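Long-range contact in AB hydrolase-1 domain-containing protein (Parabacteroides distasonis, PDB 4Q34), which is an uncharacterised alpha/beta hydrolase-family protein that probably acts as an esterase, its natural substrate being unknown: residues 204-215 against 267-275. Residues are numbered along the deposited sequence; the frame is centred on the assembly and turned at random.
Sequences VPFPEGQLPEEA and RLMKIWAKM
Trp272 NE1 donates the one hydrogen bond across this contact, to the backbone Pro205 O at 2.7 Å. The acceptor lies nearly in the indole plane, but the N-H...O angle of 138° shows a bent bond, and the donor is tilted from the carbonyl plane. Aromatic contacts extend from the same indole. Val204 CG1 sits over one indole face, a CH-pi contact 3.6 Å from the centroid of the five-membered ring. The indole edge in turn meets a face of Phe206, edge-to-face, with planes at 73°, while Pro212 CD lies over the centre of the opposite Phe206 face, 3.4 Å above its plane. Met275 SE adds a Met-aromatic contact at the Phe206 rim, 3.7 Å from Phe206 CD2. Replacing Trp272 by alanine is likely to leave Pro205 O without this donor and open a gap beside Val204 CG1 and one Phe206 face.

Side-chain packing completes the contact. Leu268 brings CD1 to Phe206 CZ at 3.4 Å and also to Ala215 CB; its chi1 of -179°, with CG opposite the backbone N, helps carry the branch there. Ile271 divides its branches: CG2 meets Pro212, whereas CD1 rests against the Glu214 carboxylate, 3.4 Å from Glu214 CD, in van der Waals contact. Beyond the segments, Trp272 also touches Ile244 of strand 242-246, and strand 204-207 pairs in parallel with strand 226-229. The contact thus joins this two-stranded parallel sheet to helix 257-277, which packs on the central beta-sheet of an alpha/beta hydrolase fold.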
ATOM      1  N   VAL A 204     -23.937  10.865 -10.747  1.00 21.02           N
ATOM      2  CA  VAL A 204     -24.374  10.123 -11.932  1.00 21.16           C
ATOM      3  C   VAL A 204     -24.713  11.159 -13.003  1.00 20.81           C
ATOM      4  O   VAL A 204     -25.512  12.026 -12.765  1.00 21.28           O
ATOM      5  CB  VAL A 204     -25.580   9.236 -11.608  1.00 22.01           C
ATOM      6  CG1 VAL A 204     -26.029   8.493 -12.847  1.00 20.99           C
ATOM      7  CG2 VAL A 204     -25.239   8.279 -10.459  1.00 24.64           C
ATOM      8  N   PRO A 205     -24.073  11.099 -14.187  1.00 19.23           N
ATOM      9  CA  PRO A 205     -24.277  12.172 -15.119  1.00 20.57           C
ATOM     10  C   PRO A 205     -25.512  12.008 -16.021  1.00 20.20           C
ATOM     11  O   PRO A 205     -25.667  11.002 -16.709  1.00 23.07           O
ATOM     12  CB  PRO A 205     -22.978  12.174 -15.959  1.00 20.46           C
ATOM     13  CG  PRO A 205     -22.597  10.742 -15.959  1.00 19.96           C
ATOM     14  CD  PRO A 205     -22.975  10.218 -14.599  1.00 19.91           C
ATOM     15  N   PHE A 206     -26.362  13.012 -16.017  1.00 21.05           N
ATOM     16  CA  PHE A 206     -27.504  13.091 -16.901  1.00 20.81           C
ATOM     17  C   PHE A 206     -27.436  14.371 -17.756  1.00 21.46           C
ATOM     18  O   PHE A 206     -26.821  15.370 -17.329  1.00 22.97           O
ATOM     19  CB  PHE A 206     -28.782  13.110 -16.076  1.00 22.04           C
ATOM     20  CG  PHE A 206     -29.078  11.815 -15.388  1.00 21.74           C
ATOM     21  CD1 PHE A 206     -28.590  11.559 -14.132  1.00 22.09           C
ATOM     22  CD2 PHE A 206     -29.883  10.878 -15.999  1.00 24.31           C
ATOM     23  CE1 PHE A 206     -28.885  10.369 -13.481  1.00 24.32           C
ATOM     24  CE2 PHE A 206     -30.145   9.660 -15.373  1.00 23.37           C
ATOM     25  CZ  PHE A 206     -29.663   9.420 -14.109  1.00 21.25           C
ATOM     26  N   PRO A 207     -28.099  14.376 -18.929  1.00 21.93           N
ATOM     27  CA  PRO A 207     -28.139  15.584 -19.724  1.00 23.75           C
ATOM     28  C   PRO A 207     -28.863  16.697 -19.009  1.00 25.02           C
ATOM     29  O   PRO A 207     -29.839  16.455 -18.295  1.00 24.69           O
ATOM     30  CB  PRO A 207     -28.941  15.203 -20.971  1.00 25.59           C
ATOM     31  CG  PRO A 207     -29.125  13.751 -20.927  1.00 25.71           C
ATOM     32  CD  PRO A 207     -28.882  13.280 -19.524  1.00 24.87           C
ATOM     33  N   GLU A 208     -28.369  17.912 -19.206  1.00 25.36           N
ATOM     34  CA  GLU A 208     -28.975  19.094 -18.649  1.00 28.62           C
ATOM     35  C   GLU A 208     -30.414  19.148 -19.049  1.00 29.60           C
ATOM     36  O   GLU A 208     -30.752  18.913 -20.215  1.00 29.87           O
ATOM     37  CB  GLU A 208     -28.230  20.330 -19.180  1.00 28.18           C
ATOM     38  CG  GLU A 208     -26.869  20.462 -18.521  1.00 32.60           C
ATOM     39  CD  GLU A 208     -25.847  21.304 -19.310  1.00 37.52           C
ATOM     40  OE1 GLU A 208     -26.106  21.630 -20.471  1.00 33.72           O
ATOM     41  OE2 GLU A 208     -24.752  21.597 -18.754  1.00 40.92           O
ATOM     42  N   GLY A 209     -31.272  19.411 -18.070  1.00 30.23           N
ATOM     43  CA  GLY A 209     -32.693  19.489 -18.304  1.00 31.80           C
ATOM     44  C   GLY A 209     -33.440  18.163 -18.263  1.00 31.13           C
ATOM     45  O   GLY A 209     -34.659  18.168 -18.369  1.00 32.26           O
ATOM     46  N   GLN A 210     -32.720  17.049 -18.095  1.00 31.02           N
ATOM     47  CA  GLN A 210     -33.276  15.698 -18.114  0.50 30.44           C
ATOM     48  C   GLN A 210     -32.953  14.946 -16.840  1.00 30.13           C
ATOM     49  O   GLN A 210     -32.959  13.732 -16.847  1.00 30.81           O
ATOM     50  CB  GLN A 210     -32.672  14.894 -19.284  0.50 32.68           C
ATOM     51  CG  GLN A 210     -32.859  15.527 -20.642  0.50 34.45           C
ATOM     52  CD  GLN A 210     -34.311  15.645 -20.993  0.50 38.16           C
ATOM     53  OE1 GLN A 210     -35.084  14.711 -20.785  0.50 42.33           O
ATOM     54  NE2 GLN A 210     -34.701  16.792 -21.507  0.50 40.50           N
ATOM     55  N   LEU A 211     -32.633  15.655 -15.748  1.00 28.41           N
ATOM     56  CA  LEU A 211     -32.353  15.019 -14.469  1.00 31.24           C
ATOM     57  C   LEU A 211     -33.621  14.315 -13.948  1.00 34.57           C
ATOM     58  O   LEU A 211     -34.653  14.972 -13.697  1.00 33.75           O
ATOM     59  CB  LEU A 211     -31.898  16.064 -13.465  1.00 32.78           C
ATOM     60  CG  LEU A 211     -31.073  15.704 -12.245  1.00 37.09           C
ATOM     61  CD1 LEU A 211     -29.807  14.931 -12.598  1.00 33.64           C
ATOM     62  CD2 LEU A 211     -30.701  16.990 -11.509  1.00 41.50           C
ATOM     63  N   PRO A 212     -33.576  12.982 -13.824  1.00 35.97           N
ATOM     64  CA  PRO A 212     -34.794  12.297 -13.370  1.00 34.98           C
ATOM     65  C   PRO A 212     -35.113  12.598 -11.917  1.00 33.49           C
ATOM     66  O   PRO A 212     -34.212  12.869 -11.127  1.00 31.32           O
ATOM     67  CB  PRO A 212     -34.474  10.802 -13.552  1.00 37.00           C
ATOM     68  CG  PRO A 212     -32.998  10.714 -13.746  1.00 37.88           C
ATOM     69  CD  PRO A 212     -32.444  12.067 -14.042  1.00 32.86           C
ATOM     70  N   GLU A 213     -36.398  12.545 -11.565  1.00 39.33           N
ATOM     71  CA  GLU A 213     -36.814  12.846 -10.185  1.00 43.35           C
ATOM     72  C   GLU A 213     -36.023  11.983  -9.234  1.00 34.88           C
ATOM     73  O   GLU A 213     -35.523  12.447  -8.214  1.00 37.88           O
ATOM     74  CB  GLU A 213     -38.320  12.628  -9.977  1.00 47.52           C
ATOM     75  CG  GLU A 213     -39.182  13.756 -10.515  1.00 57.58           C
ATOM     76  CD  GLU A 213     -38.817  15.090  -9.896  1.00 64.54           C
ATOM     77  OE1 GLU A 213     -38.844  15.189  -8.651  1.00 76.90           O
ATOM     78  OE2 GLU A 213     -38.479  16.029 -10.652  1.00 65.08           O
ATOM     79  N   GLU A 214     -35.845  10.728  -9.625  1.00 36.14           N
ATOM     80  CA  GLU A 214     -35.098   9.745  -8.830  1.00 39.42           C
ATOM     81  C   GLU A 214     -33.605  10.080  -8.608  1.00 44.19           C
ATOM     82  O   GLU A 214     -32.924   9.403  -7.831  1.00 45.54           O
ATOM     83  CB  GLU A 214     -35.251   8.361  -9.475  1.00 38.46           C
ATOM     84  CG  GLU A 214     -36.684   7.851  -9.502  1.00 46.10           C
ATOM     85  CD  GLU A 214     -37.446   8.166 -10.789  1.00 50.12           C
ATOM     86  OE1 GLU A 214     -37.117   9.143 -11.514  1.00 45.79           O
ATOM     87  OE2 GLU A 214     -38.391   7.405 -11.083  1.00 58.80           O
ATOM     88  N   ALA A 215     -33.100  11.111  -9.290  1.00 40.47           N
ATOM     89  CA  ALA A 215     -31.702  11.564  -9.148  1.00 39.22           C
ATOM     90  C   ALA A 215     -31.530  12.755  -8.217  1.00 40.15           C
ATOM     91  O   ALA A 215     -30.398  13.173  -7.919  1.00 37.76           O
ATOM     92  CB  ALA A 215     -31.161  11.944 -10.527  1.00 39.81           C
ATOM     93  N   ARG A 267     -32.242   1.921  -8.419  1.00 22.90           N
ATOM     94  CA  ARG A 267     -33.335   2.503  -9.197  0.50 23.93           C
ATOM     95  C   ARG A 267     -32.777   3.523 -10.193  1.00 24.29           C
ATOM     96  O   ARG A 267     -33.128   3.531 -11.361  1.00 26.42           O
ATOM     97  CB  ARG A 267     -34.346   3.163  -8.238  0.50 27.23           C
ATOM     98  CG  ARG A 267     -35.583   3.776  -8.876  0.50 28.62           C
ATOM     99  CD  ARG A 267     -36.321   4.698  -7.884  0.50 32.22           C
ATOM    100  NE  ARG A 267     -36.229   4.230  -6.507  0.50 32.96           N
ATOM    101  CZ  ARG A 267     -36.456   4.988  -5.439  0.50 36.73           C
ATOM    102  NH1 ARG A 267     -36.780   6.260  -5.583  0.50 42.92           N
ATOM    103  NH2 ARG A 267     -36.357   4.471  -4.229  0.50 36.39           N
ATOM    104  N   LEU A 268     -31.898   4.361  -9.716  1.00 23.08           N
ATOM    105  CA  LEU A 268     -31.327   5.433 -10.525  1.00 23.63           C
ATOM    106  C   LEU A 268     -30.469   4.914 -11.647  1.00 22.44           C
ATOM    107  O   LEU A 268     -30.553   5.417 -12.754  1.00 21.86           O
ATOM    108  CB  LEU A 268     -30.504   6.354  -9.665  1.00 24.56           C
ATOM    109  CG  LEU A 268     -29.863   7.528 -10.378  1.00 26.17           C
ATOM    110  CD1 LEU A 268     -30.885   8.345 -11.135  1.00 30.32           C
ATOM    111  CD2 LEU A 268     -29.099   8.352  -9.363  1.00 31.79           C
HETATM  112  N   MSE A 269     -29.650   3.907 -11.365  1.00 21.89           N
HETATM  113  CA  MSE A 269     -28.770   3.368 -12.414  1.00 20.74           C
HETATM  114  C   MSE A 269     -29.564   2.674 -13.515  1.00 20.84           C
HETATM  115  O   MSE A 269     -29.181   2.718 -14.700  1.00 19.53           O
HETATM  116  CB  MSE A 269     -27.703   2.452 -11.862  1.00 21.76           C
HETATM  117  CG  MSE A 269     -26.790   3.035 -10.836  1.00 21.63           C
HETATM  118 SE   MSE A 269     -26.243   4.856 -11.256  0.75 28.99          SE
HETATM  119  CE  MSE A 269     -24.749   4.478 -12.418  1.00 28.87           C
ATOM    120  N   LYS A 270     -30.696   2.044 -13.171  1.00 21.23           N
ATOM    121  CA  LYS A 270     -31.550   1.490 -14.211  1.00 22.53           C
ATOM    122  C   LYS A 270     -32.119   2.567 -15.124  1.00 21.95           C
ATOM    123  O   LYS A 270     -32.230   2.364 -16.330  1.00 22.19           O
ATOM    124  CB  LYS A 270     -32.670   0.626 -13.610  1.00 25.37           C
ATOM    125  CG  LYS A 270     -32.091  -0.635 -12.979  1.00 28.85           C
ATOM    126  CD  LYS A 270     -33.112  -1.727 -12.784  1.00 39.13           C
ATOM    127  CE  LYS A 270     -33.855  -1.512 -11.517  1.00 43.83           C
ATOM    128  NZ  LYS A 270     -34.773  -2.669 -11.302  1.00 46.92           N
ATOM    129  N   ILE A 271     -32.449   3.731 -14.564  1.00 22.60           N
ATOM    130  CA  ILE A 271     -32.949   4.849 -15.352  1.00 22.28           C
ATOM    131  C   ILE A 271     -31.840   5.388 -16.254  1.00 20.93           C
ATOM    132  O   ILE A 271     -32.049   5.571 -17.454  1.00 21.48           O
ATOM    133  CB  ILE A 271     -33.495   5.961 -14.457  1.00 23.84           C
ATOM    134  CG1 ILE A 271     -34.771   5.441 -13.752  1.00 27.35           C
ATOM    135  CG2 ILE A 271     -33.763   7.218 -15.272  1.00 27.41           C
ATOM    136  CD1 ILE A 271     -35.251   6.325 -12.597  1.00 27.53           C
ATOM    137  N   TRP A 272     -30.669   5.584 -15.662  1.00 19.84           N
ATOM    138  CA  TRP A 272     -29.460   6.027 -16.381  1.00 19.33           C
ATOM    139  C   TRP A 272     -29.104   5.103 -17.553  1.00 20.01           C
ATOM    140  O   TRP A 272     -28.907   5.574 -18.676  1.00 19.68           O
ATOM    141  CB  TRP A 272     -28.292   6.076 -15.399  1.00 19.28           C
ATOM    142  CG  TRP A 272     -27.023   6.727 -15.885  1.00 18.79           C
ATOM    143  CD1 TRP A 272     -26.849   8.050 -16.153  1.00 20.02           C
ATOM    144  CD2 TRP A 272     -25.745   6.117 -16.042  1.00 18.79           C
ATOM    145  NE1 TRP A 272     -25.530   8.296 -16.498  1.00 19.40           N
ATOM    146  CE2 TRP A 272     -24.837   7.126 -16.435  1.00 19.44           C
ATOM    147  CE3 TRP A 272     -25.266   4.806 -15.895  1.00 19.18           C
ATOM    148  CZ2 TRP A 272     -23.521   6.867 -16.688  1.00 18.53           C
ATOM    149  CZ3 TRP A 272     -23.945   4.549 -16.165  1.00 19.32           C
ATOM    150  CH2 TRP A 272     -23.083   5.573 -16.548  1.00 19.84           C
ATOM    151  N   ALA A 273     -29.136   3.791 -17.301  1.00 17.98           N
ATOM    152  CA  ALA A 273     -28.841   2.796 -18.337  1.00 18.95           C
ATOM    153  C   ALA A 273     -29.855   2.908 -19.476  1.00 21.01           C
ATOM    154  O   ALA A 273     -29.496   2.894 -20.643  1.00 20.91           O
ATOM    155  CB  ALA A 273     -28.858   1.380 -17.763  1.00 20.71           C
ATOM    156  N   LYS A 274     -31.130   3.005 -19.129  1.00 21.10           N
ATOM    157  CA  LYS A 274     -32.186   3.119 -20.130  1.00 22.68           C
ATOM    158  C   LYS A 274     -31.953   4.356 -21.027  1.00 23.36           C
ATOM    159  O   LYS A 274     -32.009   4.278 -22.263  1.00 22.11           O
ATOM    160  CB  LYS A 274     -33.557   3.124 -19.445  1.00 26.38           C
ATOM    161  CG  LYS A 274     -34.736   3.410 -20.369  1.00 34.80           C
ATOM    162  CD  LYS A 274     -34.794   2.448 -21.523  1.00 39.72           C
ATOM    163  CE  LYS A 274     -36.178   2.489 -22.167  1.00 51.08           C
ATOM    164  NZ  LYS A 274     -36.131   1.790 -23.479  1.00 51.93           N
HETATM  165  N   MSE A 275     -31.654   5.494 -20.400  1.00 22.15           N
HETATM  166  CA  MSE A 275     -31.463   6.714 -21.129  1.00 22.04           C
HETATM  167  C   MSE A 275     -30.276   6.622 -22.038  1.00 20.25           C
HETATM  168  O   MSE A 275     -30.345   7.074 -23.169  1.00 21.98           O
HETATM  169  CB  MSE A 275     -31.304   7.878 -20.152  1.00 24.12           C
HETATM  170  CG  MSE A 275     -32.681   8.166 -19.576  1.00 33.41           C
HETATM  171 SE   MSE A 275     -32.514   9.632 -18.284  0.75 47.79          SE
HETATM  172  CE  MSE A 275     -31.637  10.890 -19.533  1.00 31.85           C
TER